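LbaCas13a H328A (C2c2) (Lachnospiraceae bacterium NK4A179, PDB 5WLH) binds pre-crRNA and acts as an RNA-guided ribonuclease, probably cutting RNA at a composite site formed by its two HEPN domains. Local coordinates at residues A[519-524]-A[550-555]; A[526-531]-A[598-603]; A[558-563]-A[589-594]; A[1047-1052]-A[1250-1255]. All coordinates share one frame; numbering follows the deposited sequence.

Interaction 1: A[519-524]-A[550-555]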
# COMPACT_ATOMS: atom_id res chain seq x y z
N GLU A 519 22.60 -23.10 8.30
CA GLU A 519 23.36 -22.28 7.37
C GLU A 519 23.03 -22.80 5.98
O GLU A 519 23.44 -23.90 5.61
CB GLU A 519 24.86 -22.33 7.66
CG GLU A 519 25.64 -21.22 6.97
CD GLU A 519 27.15 -21.38 7.12
OE1 GLU A 519 27.60 -21.84 8.20
OE2 GLU A 519 27.87 -21.03 6.16
N LEU A 520 22.23 -22.04 5.24
CA LEU A 520 21.85 -22.44 3.90
C LEU A 520 22.96 -22.09 2.92
O LEU A 520 23.88 -21.34 3.24
CB LEU A 520 20.54 -21.76 3.50
CG LEU A 520 19.43 -21.94 4.54
CD1 LEU A 520 18.15 -21.16 4.22
CD2 LEU A 520 19.13 -23.44 4.69
N ASP A 521 22.88 -22.65 1.73
CA ASP A 521 23.76 -22.24 0.64
C ASP A 521 22.92 -21.77 -0.53
O ASP A 521 21.69 -21.83 -0.50
CB ASP A 521 24.72 -23.37 0.23
CG ASP A 521 24.01 -24.68 -0.04
OD1 ASP A 521 22.88 -24.66 -0.58
OD2 ASP A 521 24.59 -25.74 0.27
N SER A 522 23.60 -21.33 -1.59
CA SER A 522 22.88 -20.76 -2.72
C SER A 522 22.00 -21.78 -3.43
O SER A 522 20.98 -21.41 -4.01
CB SER A 522 23.87 -20.12 -3.70
OG SER A 522 24.73 -21.08 -4.30
N GLU A 523 22.36 -23.07 -3.39
CA GLU A 523 21.54 -24.10 -4.02
C GLU A 523 20.42 -24.61 -3.12
O GLU A 523 19.51 -25.29 -3.61
CB GLU A 523 22.40 -25.30 -4.46
CG GLU A 523 23.67 -24.93 -5.23
CD GLU A 523 24.93 -25.04 -4.37
OE1 GLU A 523 25.23 -24.09 -3.60
OE2 GLU A 523 25.62 -26.07 -4.47
N ASN A 524 20.47 -24.31 -1.82
CA ASN A 524 19.46 -24.72 -0.85
C ASN A 524 19.10 -23.51 -0.00
O ASN A 524 19.30 -23.49 1.21
CB ASN A 524 19.95 -25.85 0.03
CG ASN A 524 20.32 -27.08 -0.76
OD1 ASN A 524 19.47 -27.92 -1.05
ND2 ASN A 524 21.60 -27.19 -1.12
N LEU A 550 19.73 -32.24 7.82
CA LEU A 550 20.97 -32.53 8.54
C LEU A 550 22.18 -31.85 7.91
O LEU A 550 23.12 -31.49 8.62
CB LEU A 550 21.21 -34.04 8.61
CG LEU A 550 20.14 -34.81 9.38
CD1 LEU A 550 20.28 -36.31 9.11
CD2 LEU A 550 20.24 -34.50 10.87
N ASN A 551 22.17 -31.65 6.59
CA ASN A 551 23.31 -31.06 5.91
C ASN A 551 23.50 -29.58 6.23
O ASN A 551 24.53 -29.02 5.84
CB ASN A 551 23.16 -31.20 4.39
CG ASN A 551 23.18 -32.64 3.94
OD1 ASN A 551 23.92 -33.45 4.49
ND2 ASN A 551 22.36 -32.96 2.94
N PHE A 552 22.55 -28.95 6.90
CA PHE A 552 22.57 -27.51 7.07
C PHE A 552 22.55 -27.07 8.52
O PHE A 552 22.70 -25.87 8.79
CB PHE A 552 21.39 -26.89 6.30
CG PHE A 552 21.38 -27.27 4.85
CD1 PHE A 552 22.20 -26.61 3.95
CD2 PHE A 552 20.60 -28.32 4.39
CE1 PHE A 552 22.21 -26.97 2.62
CE2 PHE A 552 20.62 -28.69 3.06
CZ PHE A 552 21.43 -28.02 2.17
N LEU A 553 22.41 -28.00 9.47
CA LEU A 553 22.34 -27.65 10.88
C LEU A 553 23.62 -26.95 11.31
O LEU A 553 24.72 -27.39 10.97
CB LEU A 553 22.10 -28.89 11.73
CG LEU A 553 20.72 -29.52 11.57
CD1 LEU A 553 20.64 -30.82 12.33
CD2 LEU A 553 19.65 -28.55 12.04
N LYS A 554 23.46 -25.85 12.05
CA LYS A 554 24.60 -25.10 12.58
C LYS A 554 25.19 -25.77 13.81
O LYS A 554 26.40 -25.67 14.04
CB LYS A 554 24.17 -23.67 12.96
CG LYS A 554 24.17 -22.67 11.81
CD LYS A 554 23.56 -21.33 12.26
CE LYS A 554 24.07 -20.17 11.43
NZ LYS A 554 23.53 -18.84 11.88
N ASP A 555 24.36 -26.44 14.61
CA ASP A 555 24.78 -27.05 15.86
C ASP A 555 23.66 -27.92 16.41
O ASP A 555 22.84 -27.45 17.21
CB ASP A 555 25.18 -25.98 16.88
CG ASP A 555 25.87 -26.57 18.12
OD1 ASP A 555 25.73 -27.78 18.38
OD2 ASP A 555 26.54 -25.80 18.84

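Interaction 2: A[526-531]-A[598-603]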
# COMPACT_ATOMS: atom_id res chain seq x y z
N ASP A 526 16.14 -21.93 0.49
CA ASP A 526 14.80 -21.82 1.05
C ASP A 526 14.71 -22.78 2.23
O ASP A 526 14.55 -23.98 2.05
CB ASP A 526 13.73 -22.09 -0.01
CG ASP A 526 12.32 -21.75 0.48
OD1 ASP A 526 12.14 -21.50 1.69
OD2 ASP A 526 11.40 -21.75 -0.36
N PHE A 527 14.81 -22.22 3.44
CA PHE A 527 14.68 -23.00 4.67
C PHE A 527 13.46 -23.91 4.65
O PHE A 527 13.53 -25.08 5.06
CB PHE A 527 14.62 -22.06 5.87
CG PHE A 527 14.30 -22.75 7.16
CD1 PHE A 527 15.16 -23.72 7.65
CD2 PHE A 527 13.16 -22.44 7.87
CE1 PHE A 527 14.88 -24.36 8.83
CE2 PHE A 527 12.88 -23.08 9.07
CZ PHE A 527 13.74 -24.05 9.55
N LEU A 528 12.31 -23.38 4.21
CA LEU A 528 11.07 -24.14 4.27
C LEU A 528 11.06 -25.35 3.36
O LEU A 528 10.24 -26.24 3.54
CB LEU A 528 9.89 -23.25 3.91
CG LEU A 528 9.65 -22.12 4.91
CD1 LEU A 528 8.34 -21.36 4.55
CD2 LEU A 528 9.60 -22.67 6.32
N LEU A 529 11.94 -25.41 2.38
CA LEU A 529 11.96 -26.54 1.47
C LEU A 529 12.98 -27.60 1.87
O LEU A 529 13.09 -28.61 1.17
CB LEU A 529 12.20 -26.06 0.04
CG LEU A 529 11.04 -25.19 -0.47
CD1 LEU A 529 11.22 -24.90 -1.94
CD2 LEU A 529 9.67 -25.85 -0.17
N LEU A 530 13.70 -27.40 2.97
CA LEU A 530 14.59 -28.46 3.45
C LEU A 530 13.76 -29.67 3.85
O LEU A 530 12.61 -29.55 4.28
CB LEU A 530 15.44 -27.98 4.63
CG LEU A 530 16.41 -26.82 4.36
CD1 LEU A 530 17.32 -26.58 5.57
CD2 LEU A 530 17.24 -27.02 3.09
N LYS A 531 14.36 -30.85 3.69
CA LYS A 531 13.65 -32.11 3.85
C LYS A 531 14.01 -32.77 5.17
O LYS A 531 15.07 -32.52 5.74
CB LYS A 531 13.99 -33.04 2.67
CG LYS A 531 13.46 -32.53 1.33
CD LYS A 531 11.94 -32.69 1.24
CE LYS A 531 11.35 -31.86 0.10
NZ LYS A 531 11.05 -30.44 0.50
N VAL A 598 4.98 -26.36 10.11
CA VAL A 598 3.87 -25.47 10.44
C VAL A 598 3.94 -24.22 9.58
O VAL A 598 2.95 -23.81 8.97
CB VAL A 598 3.86 -25.11 11.93
CG1 VAL A 598 2.69 -24.15 12.18
CG2 VAL A 598 3.73 -26.35 12.78
N ILE A 599 5.12 -23.60 9.54
CA ILE A 599 5.26 -22.34 8.82
C ILE A 599 5.01 -22.57 7.34
O ILE A 599 4.27 -21.81 6.70
CB ILE A 599 6.65 -21.73 9.06
CG1 ILE A 599 6.82 -21.35 10.53
CG2 ILE A 599 6.91 -20.48 8.16
CD1 ILE A 599 8.26 -21.04 10.90
N TYR A 600 5.63 -23.62 6.78
CA TYR A 600 5.45 -23.93 5.37
C TYR A 600 3.97 -24.12 5.03
O TYR A 600 3.53 -23.72 3.95
CB TYR A 600 6.24 -25.18 4.99
CG TYR A 600 5.99 -25.57 3.56
CD1 TYR A 600 6.56 -24.85 2.52
CD2 TYR A 600 5.13 -26.62 3.25
CE1 TYR A 600 6.31 -25.18 1.21
CE2 TYR A 600 4.87 -26.96 1.95
CZ TYR A 600 5.46 -26.24 0.93
OH TYR A 600 5.18 -26.58 -0.35
N SER A 601 3.20 -24.72 5.94
CA SER A 601 1.81 -25.00 5.64
C SER A 601 1.00 -23.72 5.46
O SER A 601 -0.07 -23.77 4.86
CB SER A 601 1.17 -25.87 6.72
OG SER A 601 0.98 -25.16 7.92
N MET A 602 1.51 -22.59 5.94
CA MET A 602 0.84 -21.33 5.72
C MET A 602 1.28 -20.65 4.43
O MET A 602 0.62 -19.71 3.99
CB MET A 602 1.10 -20.38 6.91
CG MET A 602 -0.03 -19.38 7.12
SD MET A 602 0.08 -18.57 8.72
CE MET A 602 -1.65 -18.17 8.94
N ARG A 603 2.37 -21.09 3.82
CA ARG A 603 2.79 -20.47 2.57
C ARG A 603 1.88 -20.92 1.44
O ARG A 603 1.60 -22.11 1.30
CB ARG A 603 4.24 -20.82 2.25
CG ARG A 603 4.83 -19.88 1.19
CD ARG A 603 6.34 -19.82 1.32
NE ARG A 603 6.91 -20.96 0.63
CZ ARG A 603 8.22 -21.23 0.58
NH1 ARG A 603 8.64 -22.29 -0.08
NH2 ARG A 603 9.09 -20.43 1.17

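Interaction 3: A[558-563]-A[589-594]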
# COMPACT_ATOMS: atom_id res chain seq x y z
N THR A 558 22.91 -28.00 20.35
CA THR A 558 22.20 -26.92 21.02
C THR A 558 20.90 -26.56 20.32
O THR A 558 20.29 -25.53 20.64
CB THR A 558 23.08 -25.68 21.15
OG1 THR A 558 23.49 -25.26 19.84
CG2 THR A 558 24.30 -25.97 22.01
N LEU A 559 20.45 -27.41 19.39
CA LEU A 559 19.31 -27.09 18.53
C LEU A 559 18.06 -26.77 19.34
O LEU A 559 17.40 -25.76 19.09
CB LEU A 559 19.06 -28.25 17.57
CG LEU A 559 17.88 -28.03 16.63
CD1 LEU A 559 18.04 -26.67 15.91
CD2 LEU A 559 17.77 -29.19 15.63
N ARG A 560 17.70 -27.63 20.30
CA ARG A 560 16.50 -27.36 21.08
C ARG A 560 16.61 -26.05 21.85
O ARG A 560 15.65 -25.27 21.88
CB ARG A 560 16.20 -28.50 22.05
CG ARG A 560 14.96 -28.24 22.88
CD ARG A 560 14.79 -29.26 23.99
NE ARG A 560 14.62 -30.59 23.43
CZ ARG A 560 14.40 -31.68 24.15
NH1 ARG A 560 14.34 -31.60 25.48
NH2 ARG A 560 14.25 -32.85 23.54
N ASP A 561 17.75 -25.81 22.49
CA ASP A 561 17.89 -24.56 23.24
C ASP A 561 17.90 -23.36 22.30
O ASP A 561 17.39 -22.29 22.66
CB ASP A 561 19.17 -24.59 24.09
CG ASP A 561 19.01 -25.42 25.36
OD1 ASP A 561 17.94 -26.05 25.55
OD2 ASP A 561 19.96 -25.46 26.17
N THR A 562 18.45 -23.51 21.09
CA THR A 562 18.40 -22.43 20.11
C THR A 562 16.97 -22.13 19.69
O THR A 562 16.54 -20.97 19.67
CB THR A 562 19.26 -22.78 18.90
OG1 THR A 562 20.59 -23.10 19.34
CG2 THR A 562 19.32 -21.60 17.93
N ILE A 563 16.19 -23.18 19.38
CA ILE A 563 14.79 -22.98 19.02
C ILE A 563 14.05 -22.27 20.15
O ILE A 563 13.25 -21.35 19.91
CB ILE A 563 14.12 -24.33 18.70
CG1 ILE A 563 14.71 -24.96 17.43
CG2 ILE A 563 12.62 -24.17 18.60
CD1 ILE A 563 14.32 -26.43 17.28
N VAL A 589 15.94 -32.46 15.89
CA VAL A 589 15.85 -32.20 14.46
C VAL A 589 14.41 -32.34 13.97
O VAL A 589 13.96 -31.58 13.11
CB VAL A 589 16.80 -33.13 13.69
CG1 VAL A 589 16.65 -32.91 12.21
CG2 VAL A 589 18.25 -32.88 14.12
N ASP A 590 13.67 -33.30 14.51
CA ASP A 590 12.26 -33.41 14.16
C ASP A 590 11.45 -32.27 14.77
O ASP A 590 10.43 -31.86 14.20
CB ASP A 590 11.70 -34.76 14.62
CG ASP A 590 12.53 -35.92 14.11
OD1 ASP A 590 12.37 -36.30 12.93
OD2 ASP A 590 13.37 -36.44 14.88
N PHE A 591 11.89 -31.77 15.92
CA PHE A 591 11.31 -30.57 16.49
C PHE A 591 11.44 -29.39 15.53
O PHE A 591 10.45 -28.73 15.20
CB PHE A 591 11.99 -30.26 17.83
CG PHE A 591 11.36 -29.14 18.60
CD1 PHE A 591 10.05 -28.75 18.37
CD2 PHE A 591 12.08 -28.48 19.58
CE1 PHE A 591 9.47 -27.71 19.09
CE2 PHE A 591 11.51 -27.44 20.31
CZ PHE A 591 10.20 -27.06 20.06
N LEU A 592 12.66 -29.14 15.05
CA LEU A 592 12.89 -28.10 14.05
C LEU A 592 12.06 -28.34 12.80
O LEU A 592 11.48 -27.40 12.23
CB LEU A 592 14.38 -28.04 13.69
CG LEU A 592 14.75 -27.07 12.57
CD1 LEU A 592 14.38 -25.66 13.05
CD2 LEU A 592 16.23 -27.17 12.24
N THR A 593 11.99 -29.59 12.36
CA THR A 593 11.27 -29.93 11.14
C THR A 593 9.77 -29.70 11.30
O THR A 593 9.10 -29.25 10.37
CB THR A 593 11.56 -31.39 10.76
OG1 THR A 593 12.86 -31.47 10.17
CG2 THR A 593 10.53 -31.91 9.76
N ASP A 594 9.24 -29.97 12.49
CA ASP A 594 7.82 -29.74 12.70
C ASP A 594 7.48 -28.26 12.68
O ASP A 594 6.50 -27.85 12.06
CB ASP A 594 7.38 -30.39 14.01
CG ASP A 594 6.94 -31.82 13.81
OD1 ASP A 594 6.97 -32.33 12.66
OD2 ASP A 594 6.54 -32.44 14.81

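Interaction 4: A[1047-1052]-A[1250-1255]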
# COMPACT_ATOMS: atom_id res chain seq x y z
N TYR A 1047 15.93 -11.54 15.78
CA TYR A 1047 15.11 -11.08 14.67
C TYR A 1047 15.83 -10.17 13.68
O TYR A 1047 15.33 -10.00 12.56
CB TYR A 1047 13.86 -10.35 15.21
CG TYR A 1047 13.12 -11.14 16.26
CD1 TYR A 1047 12.50 -12.36 15.96
CD2 TYR A 1047 13.04 -10.67 17.58
CE1 TYR A 1047 11.82 -13.08 16.92
CE2 TYR A 1047 12.38 -11.38 18.54
CZ TYR A 1047 11.77 -12.59 18.22
OH TYR A 1047 11.11 -13.28 19.18
N GLY A 1048 16.97 -9.58 14.06
CA GLY A 1048 17.74 -8.74 13.16
C GLY A 1048 18.81 -9.51 12.41
O GLY A 1048 18.96 -10.73 12.52
N GLU A 1049 19.56 -8.76 11.60
CA GLU A 1049 20.55 -9.32 10.68
C GLU A 1049 21.91 -8.73 11.04
O GLU A 1049 22.17 -7.55 10.76
CB GLU A 1049 20.16 -9.03 9.24
CG GLU A 1049 18.76 -9.54 8.89
CD GLU A 1049 18.75 -11.03 8.59
OE1 GLU A 1049 19.83 -11.66 8.61
OE2 GLU A 1049 17.66 -11.59 8.32
N ARG A 1050 22.76 -9.55 11.65
CA ARG A 1050 23.93 -9.03 12.35
C ARG A 1050 24.89 -8.37 11.38
O ARG A 1050 25.28 -7.21 11.57
CB ARG A 1050 24.63 -10.15 13.11
CG ARG A 1050 25.85 -9.70 13.91
CD ARG A 1050 26.52 -10.91 14.55
NE ARG A 1050 27.91 -10.65 14.91
CZ ARG A 1050 28.67 -11.51 15.59
NH1 ARG A 1050 29.93 -11.20 15.87
NH2 ARG A 1050 28.17 -12.67 15.98
N ARG A 1051 25.29 -9.09 10.33
CA ARG A 1051 26.28 -8.54 9.40
C ARG A 1051 25.74 -7.29 8.73
O ARG A 1051 26.49 -6.33 8.51
CB ARG A 1051 26.66 -9.60 8.36
CG ARG A 1051 27.32 -10.84 8.97
CD ARG A 1051 28.35 -11.44 8.03
NE ARG A 1051 27.76 -11.99 6.81
CZ ARG A 1051 28.12 -11.63 5.58
NH1 ARG A 1051 29.06 -10.71 5.42
NH2 ARG A 1051 27.55 -12.18 4.52
N PHE A 1052 24.44 -7.26 8.44
CA PHE A 1052 23.84 -6.05 7.88
C PHE A 1052 23.98 -4.87 8.83
O PHE A 1052 24.45 -3.79 8.44
CB PHE A 1052 22.37 -6.33 7.54
CG PHE A 1052 21.55 -5.09 7.35
CD1 PHE A 1052 21.62 -4.38 6.17
CD2 PHE A 1052 20.68 -4.66 8.34
CE1 PHE A 1052 20.85 -3.24 5.97
CE2 PHE A 1052 19.92 -3.52 8.15
CZ PHE A 1052 20.01 -2.81 6.97
N GLU A 1250 12.98 -13.34 -1.50
CA GLU A 1250 12.23 -14.14 -0.54
C GLU A 1250 13.13 -15.06 0.26
O GLU A 1250 12.78 -15.46 1.38
CB GLU A 1250 11.14 -14.95 -1.23
CG GLU A 1250 10.19 -15.56 -0.20
CD GLU A 1250 8.84 -15.91 -0.76
OE1 GLU A 1250 8.66 -15.78 -1.98
OE2 GLU A 1250 7.96 -16.31 0.04
N HIS A 1251 14.28 -15.44 -0.29
CA HIS A 1251 15.24 -16.23 0.46
C HIS A 1251 16.22 -15.38 1.23
O HIS A 1251 17.19 -15.93 1.78
CB HIS A 1251 16.01 -17.16 -0.48
CG HIS A 1251 15.11 -18.06 -1.27
ND1 HIS A 1251 15.49 -18.60 -2.48
CD2 HIS A 1251 13.86 -18.50 -1.02
CE1 HIS A 1251 14.50 -19.34 -2.94
NE2 HIS A 1251 13.50 -19.30 -2.08
N PHE A 1252 16.02 -14.06 1.29
CA PHE A 1252 16.81 -13.20 2.15
C PHE A 1252 18.30 -13.27 1.78
O PHE A 1252 19.15 -13.16 2.66
CB PHE A 1252 16.58 -13.55 3.63
CG PHE A 1252 15.20 -13.12 4.14
CD1 PHE A 1252 14.05 -13.82 3.76
CD2 PHE A 1252 15.07 -12.01 4.95
CE1 PHE A 1252 12.79 -13.42 4.21
CE2 PHE A 1252 13.80 -11.60 5.41
CZ PHE A 1252 12.67 -12.30 5.04
N ARG A 1253 18.60 -13.48 0.50
CA ARG A 1253 19.99 -13.65 0.08
C ARG A 1253 20.79 -12.37 0.29
O ARG A 1253 22.01 -12.43 0.50
CB ARG A 1253 20.06 -14.07 -1.39
CG ARG A 1253 19.29 -15.34 -1.73
CD ARG A 1253 19.85 -16.54 -0.97
NE ARG A 1253 21.30 -16.64 -1.12
CZ ARG A 1253 22.09 -17.27 -0.25
NH1 ARG A 1253 21.58 -17.84 0.83
NH2 ARG A 1253 23.40 -17.31 -0.46
N TYR A 1254 20.14 -11.20 0.22
CA TYR A 1254 20.84 -9.95 0.47
C TYR A 1254 21.63 -10.01 1.77
O TYR A 1254 22.75 -9.51 1.85
CB TYR A 1254 19.83 -8.81 0.52
CG TYR A 1254 20.37 -7.53 1.12
CD1 TYR A 1254 21.11 -6.65 0.35
CD2 TYR A 1254 20.09 -7.19 2.43
CE1 TYR A 1254 21.59 -5.47 0.89
CE2 TYR A 1254 20.55 -5.99 2.98
CZ TYR A 1254 21.30 -5.14 2.20
OH TYR A 1254 21.77 -3.96 2.73
N TYR A 1255 21.04 -10.62 2.80
CA TYR A 1255 21.62 -10.61 4.13
C TYR A 1255 22.79 -11.57 4.26
O TYR A 1255 23.52 -11.50 5.25
CB TYR A 1255 20.56 -10.95 5.17
CG TYR A 1255 19.51 -9.86 5.27
CD1 TYR A 1255 19.83 -8.61 5.79
CD2 TYR A 1255 18.21 -10.05 4.80
CE1 TYR A 1255 18.89 -7.60 5.89
CE2 TYR A 1255 17.24 -9.01 4.89
CZ TYR A 1255 17.61 -7.80 5.44
OH TYR A 1255 16.70 -6.76 5.54

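Interaction 1: A[519-524]-A[550-555]
The Phe552 ring is met at its rim, close to its plane, by Glu519 O, 3.4 Å from CD1, and by the Asp521 carboxylate, whose plane stands at 80° to the ring with OD2 3.6 Å from CE1. On one face lies its own neighbour, Asn551 CB, displaced toward the rim. Asn524 arrives obliquely: CG, set beside the backbone N (chi1 -60°), comes within 3.3 Å of Phe552 CZ, and the amide plane is inclined 52° to the ring. ND2 of Asn524 donates in its amide plane to the syn lone pair of Asp521 OD1 at 2.9 Å, tying together the two polar groups at this end of the phenyl. Both residues belong to a type I beta turn, Asp521 to Asn524, in the long loop between helices 486-517 and 559-564. An alanine at Asn524 would keep CB on the ring but would probably open a gap beside CZ and leave Asp521 OD1 without its ND2 donor, the weak bond from the backbone N remaining. Glu519 N donates to Phe552 O at 2.8 Å, the one hydrogen bond between the segments. Lys554 lays CG 3.9 Å from Glu519 N, and its extended chain carries NZ on to Ser515 O.

Interaction 2: A[526-531]-A[598-603]
Asp526 OD2 is gripped by both terminal nitrogens of Arg603: NH1 donates from the syn side at 2.8 Å, and NH2 adds a weak bond at 3.1 Å. The other oxygen, OD1, takes a second weak bond from Arg603 NH2 at 3.3 Å. OD1 also accepts from the backbone N of Leu528 at 3.1 Å, from above the carboxylate plane, closing an Asx turn at the start of the 3-10 segment 527-529. The two side chains meet tip to tip with their planes 46° apart. The Arg603 chain bends at chi3 (83°), which turns NE out of the line of the preceding carbons. Leu528 CD1 lies over one face of the guanidinium, 3.6 Å from NH2, while Leu529 CD2 touches both NH1 of Arg603 and CE1 of Tyr600, each at 3.7 Å. Deeper in, Leu528 CD2 packs on Ile599 CG2 at 3.9 Å. An alanine in place of Asp526 would probably leave the guanidinium without this salt-bridge mate and freer to turn, and Leu528 N without its turn acceptor. Arg603, just beyond helix 588-602, opens an R-X4-H sequence, the signature of HEPN ribonucleases. The contact would therefore restrict the rotation of that guanidinium from two directions, by the Asp526 carboxylate at its edge, through OD2 above all, and by a leucine methyl over its face, consistent with Asp526 being a second-shell residue of the nuclease site.

Interaction 3: A[558-563]-A[589-594]
Leu559 and Leu592 both hold CG anti to the backbone N (chi1 180° for Leu559), and the two side chains cross at about a right angle with Leu559 CD1 4.1 Å from Leu592 CD2. In Ile563 CD1 stands anti to CA (chi2 166°), which extends it across the gap to Phe591 CD2 at 3.8 Å and to Leu592 CB at 3.9 Å. Ile563 and Phe591 slide past each other in opposite directions, and the isoleucine also brings its CG2 branch to within 3.9 Å of Phe591 CE2. The second methyl of Leu559, CD2, rests 3.8 Å from the backbone CA of Val589 and 4.0 Å from its CG2. At the edge of the Phe591 ring lies the aliphatic part of Arg560, whose NE turns to a salt bridge with Asp588. Helices 559-563 and 589-594 run in roughly the same direction, 33° apart, with axes 9.8 Å from each other at closest approach. Beyond Phe591, Leu623 and Met627 of helix 621-632 extend the apolar layer, and Leu513 and Thr517 of helix 486-517 touch Leu592, as expected of an all-helical HEPN domain. No hydrogen bond joins the segments: the pairing rests on the fit of methyl groups of branched side chains against one aromatic ring and the helix backbone, with the charged end of Arg560 directed elsewhere.

Interaction 4: A[1047-1052]-A[1250-1255]
The carboxylate of Glu1049 lies stacked on the ring of Tyr1255, their planes only 11° apart. The glutamate chain bends at chi2 (-80°), which puts CD 3.6 Å from Tyr1255 CG, and Glu1049 CG makes a CH-pi contact 3.6 Å from the Tyr1255 ring centroid. A carboxylate on an aromatic face would be electrostatically costly alone; here OE2 forms a salt bridge with Arg511 of helix 486-517, which is likely to offset the cost. The opposite face of Tyr1255 is filled by Tyr1254, whose CD2 sits over its centre, so the ring is sandwiched. The segment 1250-1255 is where helix 1239-1250 ends in a Schellman motif: Phe1252, with positive phi, is its C-prime residue, and Arg1253 N bonds back to Tyr1248 O. The turn leads on toward helix 1254-1257. His1251 closes an R-X4-H sequence begun at Arg1246, consistent with the second HEPN domain. Phe1052 completes an aromatic cluster with the tyrosines. The edge of Tyr1255 points to its face in a T-shaped pair, centroids 5.7 Å apart and planes at 88°, while Phe1052 CB touches Tyr1255 CD1 at 3.8 Å, near the tyrosine plane. Tyr1254 OH meets the edge of the Phe1052 ring, 3.4 Å from CE1. Ala1115 of helix 1106-1145 touches both Phe1052 and Tyr1255.

In the fold
Interactions 3 and 4 are buried, interaction 2 is partly buried and interaction 1 lies at the surface. Interactions 2 and 3 use different parts of helix 588-602, and Phe527 of interaction 2 touches Leu592 of interaction 3. Interaction 1 closes the loop between helices 486-517 and 559-564, which also carries segment 526-531: Leu520 and Phe552 pack on Leu530, and Leu553 on Val589 and Leu592. The chemistry follows the setting, with a backbone bond and turn polar groups at the surface, a salt bridge beside the putative nuclease centre, methyls in interaction 3, and aromatic rings with one salt-bridged carboxylate in interaction 4. Interaction 4 reaches interaction 2 where His1251 touches Asp526, bringing the two R-X4-H sequences together.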